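Local coordinates for uncharacterized protein (Bacteroides ovatus, PDB 4FXT) that is of unknown function, a DUF3823 family protein whose N-terminal domain belongs to the transthyretin clan and whose C-terminal domain belongs to the E-set clan, at residues K13-D17 with G18-G22; V21-R24 with S25-E29. All coordinates share one frame; numbering follows the deposited sequence.

How the contacts relate
Contacts 1 and 2 follow one another along a single run of chain and share Val21 and Gly22; their centres lie about 12 Å apart. Contact 1 is a tight hairpin at the end of strand 7-16. From its short return strand, 19-20, the chain runs out through Val21 to Arg24, and contact 2 is the turn that brings it into strand 28-33 of a neighbouring antiparallel sheet. Both lie within the N-terminal DUF3823 domain, and both present charged side chains to the C-terminal part: Asp17 of contact 1 pairs with Arg101, Arg24 of contact 2 with Glu190. No active site or ligand is known here.

Contact 1: K13-D17 with G18-G22; sequences KAIYD and GEAVG
Gly18 stands at the tip of a tight hairpin, its CA 3.8 Å from Ile15 CG2. Asp17 and Gly18 are the two central residues of a type I' turn from Tyr16 to Glu19, both with positive phi, and the chain doubles back at once.

At Glu19 the turn closes. Its N donates to Tyr16 O (2.9 Å), and Tyr16 N returns a nearly straight bond to Glu19 O (3.0 Å). CD1 of Ile15 lies over the Glu19 carbonyl, 3.6 Å from its O, because CG1 sits beside the backbone N (chi1 -69°). The Glu19 chain runs out extended, with CG 3.6 Å from Asp17 O.

Ala20 pairs with Ile15 as an antiparallel non-hydrogen-bonded pair. Their side chains share one face of the ladder, and Lys13 adds to it by laying its CD near Ala20 CB. The CA of Ala20 also offers a CH...O contact to Ala14 O.

Val21 N gives that same Ala14 O a proper hydrogen bond of 2.9 Å. With CG2 anti to the carbonyl carbon, Val21 brings this methyl to 3.6 Å from Tyr16 CB. The Tyr16 ring turns away from the returning chain, has CB of the adjoining Asp17 over one face, toward the rim, and meets Phe99 edge-to-face.

Chemically, three backbone bonds hold the hairpin, while its two carboxylates share Arg101 as a partner. Asp17 forms a salt bridge with Arg101, and Glu19 makes a weak, long ion pair with the same arginine, which probably eases the repulsion between the two carboxylates and ties this two-residue hairpin to strand 98-108.

Contact 2: V21-R24 with S25-E29; sequences VGVR and SGSSE
The guanidinium of Arg24 carries Ser27 CB over one face, with NH2 closest at 3.4 Å. The carbonyl oxygens Ser25 O and Gly26 O stand obliquely to the group, Ser25 O being 3.8 Å from NH1. A bend at chi3 (66°) folds the otherwise extended arginine back across the turn. Its NE forms a salt bridge with Glu190, so the same guanidinium that lies against Ser27 CB also reaches a loop beyond the turn.

On the backbone, Arg24 O is gripped twice by Ser27. Ser27 OG donates to it over 2.6 Å, from 23° off the carbonyl plane, and Ser27 N adds a weak, strongly bent bond of 3.2 Å. The hydroxyl gets there because chi1 of 67° sets OG between its own N and carbonyl carbon, pointing it back at the start of the turn. Ser28 OG in turn donates to Ser27 OG at 3.2 Å, so a short relay runs from Ser28 through Ser27 to the arginine carbonyl. The CG2 methyl of Val23 lies beside the hydroxyl of Ser27, 3.7 Å from its OG, while Val23 O accepts a hydrogen bond from Arg180.

Backbone angles at Ser25 and Gly26, the latter with positive phi, give Arg24 to Ser27 the form of a type II beta turn, reinforced by the serine hydroxyl. It leads the chain into strand 28-33 of the N-terminal domain's beta fold, beside residues of the C-terminal domain.

Contact 1: K13-D17 with G18-G22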
# COMPACT_ATOMS: atom_id res chain seq x y z
N LYS A 13 3.98 9.16 6.56
CA LYS A 13 3.21 8.04 6.05
C LYS A 13 2.01 8.49 5.24
O LYS A 13 1.39 9.51 5.59
CB LYS A 13 2.68 7.16 7.21
CG LYS A 13 3.70 6.47 8.09
CD LYS A 13 3.06 5.87 9.37
CE LYS A 13 2.57 6.90 10.38
NZ LYS A 13 2.09 6.26 11.63
N ALA A 14 1.62 7.71 4.19
CA ALA A 14 0.37 7.91 3.45
C ALA A 14 -0.72 7.32 4.32
O ALA A 14 -0.67 6.12 4.65
CB ALA A 14 0.45 7.29 2.07
N ILE A 15 -1.62 8.17 4.81
CA ILE A 15 -2.57 7.78 5.84
C ILE A 15 -4.03 7.88 5.40
O ILE A 15 -4.47 8.86 4.80
CB ILE A 15 -2.35 8.70 7.09
CG1 ILE A 15 -1.01 8.40 7.76
CG2 ILE A 15 -3.46 8.63 8.12
CD1 ILE A 15 -0.85 7.01 8.36
N TYR A 16 -4.77 6.84 5.77
CA TYR A 16 -6.22 6.71 5.63
C TYR A 16 -6.75 6.11 6.88
O TYR A 16 -6.24 5.06 7.30
CB TYR A 16 -6.66 5.91 4.40
CG TYR A 16 -8.17 5.72 4.37
CD1 TYR A 16 -9.01 6.74 3.98
CD2 TYR A 16 -8.74 4.52 4.80
CE1 TYR A 16 -10.40 6.58 3.98
CE2 TYR A 16 -10.13 4.35 4.81
CZ TYR A 16 -10.95 5.38 4.39
OH TYR A 16 -12.32 5.22 4.36
N ASP A 17 -7.80 6.74 7.46
CA ASP A 17 -8.47 6.31 8.68
C ASP A 17 -7.37 5.91 9.69
O ASP A 17 -7.38 4.78 10.20
CB ASP A 17 -9.50 5.17 8.39
CG ASP A 17 -10.43 4.75 9.55
OD1 ASP A 17 -10.38 5.39 10.63
OD2 ASP A 17 -11.23 3.83 9.35
N GLY A 18 -6.39 6.81 9.85
CA GLY A 18 -5.27 6.68 10.78
C GLY A 18 -4.32 5.52 10.61
O GLY A 18 -3.54 5.21 11.52
N GLU A 19 -4.39 4.85 9.46
CA GLU A 19 -3.56 3.68 9.13
C GLU A 19 -2.69 3.96 7.92
O GLU A 19 -3.12 4.65 6.98
CB GLU A 19 -4.44 2.45 8.84
CG GLU A 19 -5.26 1.93 10.00
CD GLU A 19 -5.96 0.61 9.78
OE1 GLU A 19 -5.43 -0.25 9.02
OE2 GLU A 19 -6.99 0.38 10.45
N ALA A 20 -1.47 3.39 7.91
CA ALA A 20 -0.59 3.53 6.75
C ALA A 20 -1.13 2.69 5.59
O ALA A 20 -1.45 1.51 5.79
CB ALA A 20 0.83 3.11 7.10
N VAL A 21 -1.31 3.33 4.44
CA VAL A 21 -1.88 2.70 3.24
C VAL A 21 -0.80 1.90 2.52
O VAL A 21 0.15 2.46 1.99
CB VAL A 21 -2.54 3.74 2.29
CG1 VAL A 21 -3.09 3.06 1.06
CG2 VAL A 21 -3.65 4.49 3.00
N GLY A 22 -1.02 0.58 2.46
CA GLY A 22 -0.09 -0.34 1.81
C GLY A 22 -0.04 -0.14 0.32
O GLY A 22 -1.08 0.09 -0.33

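Contact 2: V21-R24 with S25-E29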
# COMPACT_ATOMS: atom_id res chain seq x y z
N VAL A 21 -1.31 3.33 4.44
CA VAL A 21 -1.88 2.70 3.24
C VAL A 21 -0.80 1.90 2.52
O VAL A 21 0.15 2.46 1.99
CB VAL A 21 -2.54 3.74 2.29
CG1 VAL A 21 -3.09 3.06 1.06
CG2 VAL A 21 -3.65 4.49 3.00
N GLY A 22 -1.02 0.58 2.46
CA GLY A 22 -0.09 -0.34 1.81
C GLY A 22 -0.04 -0.14 0.32
O GLY A 22 -1.08 0.09 -0.33
N VAL A 23 1.17 -0.17 -0.24
CA VAL A 23 1.24 0.01 -1.67
C VAL A 23 2.38 -0.89 -2.22
O VAL A 23 3.05 -1.55 -1.42
CB VAL A 23 1.42 1.50 -1.99
CG1 VAL A 23 2.84 1.99 -1.69
CG2 VAL A 23 1.06 1.76 -3.42
N ARG A 24 2.52 -0.97 -3.57
CA ARG A 24 3.59 -1.77 -4.18
C ARG A 24 4.93 -0.96 -4.13
O ARG A 24 4.96 0.23 -4.47
CB ARG A 24 3.21 -2.17 -5.61
CG ARG A 24 4.30 -2.98 -6.30
CD ARG A 24 3.95 -3.44 -7.70
NE ARG A 24 3.80 -2.31 -8.62
CZ ARG A 24 4.78 -1.80 -9.35
NH1 ARG A 24 6.01 -2.30 -9.28
NH2 ARG A 24 4.55 -0.77 -10.15
N SER A 25 6.03 -1.63 -3.70
CA SER A 25 7.33 -1.01 -3.63
C SER A 25 7.72 -0.58 -5.02
O SER A 25 7.54 -1.34 -5.96
CB SER A 25 8.37 -1.95 -3.00
OG SER A 25 9.63 -1.31 -2.81
N GLY A 26 8.17 0.67 -5.13
CA GLY A 26 8.58 1.34 -6.36
C GLY A 26 7.46 1.71 -7.31
O GLY A 26 7.68 1.71 -8.52
N SER A 27 6.27 2.05 -6.78
CA SER A 27 5.15 2.35 -7.68
C SER A 27 4.50 3.72 -7.44
O SER A 27 4.00 4.35 -8.39
CB SER A 27 4.06 1.30 -7.50
OG SER A 27 3.47 1.40 -6.22
N SER A 28 4.48 4.14 -6.16
CA SER A 28 3.78 5.35 -5.75
C SER A 28 4.73 6.40 -5.22
O SER A 28 5.78 6.09 -4.63
CB SER A 28 2.76 4.99 -4.68
OG SER A 28 1.91 4.00 -5.23
N GLU A 29 4.34 7.66 -5.46
CA GLU A 29 5.09 8.87 -5.12
C GLU A 29 4.21 10.03 -4.72
O GLU A 29 2.99 10.00 -4.89
CB GLU A 29 5.90 9.31 -6.35
CG GLU A 29 6.92 8.33 -6.87
CD GLU A 29 7.52 8.64 -8.24
OE1 GLU A 29 7.46 9.80 -8.71
OE2 GLU A 29 8.06 7.68 -8.83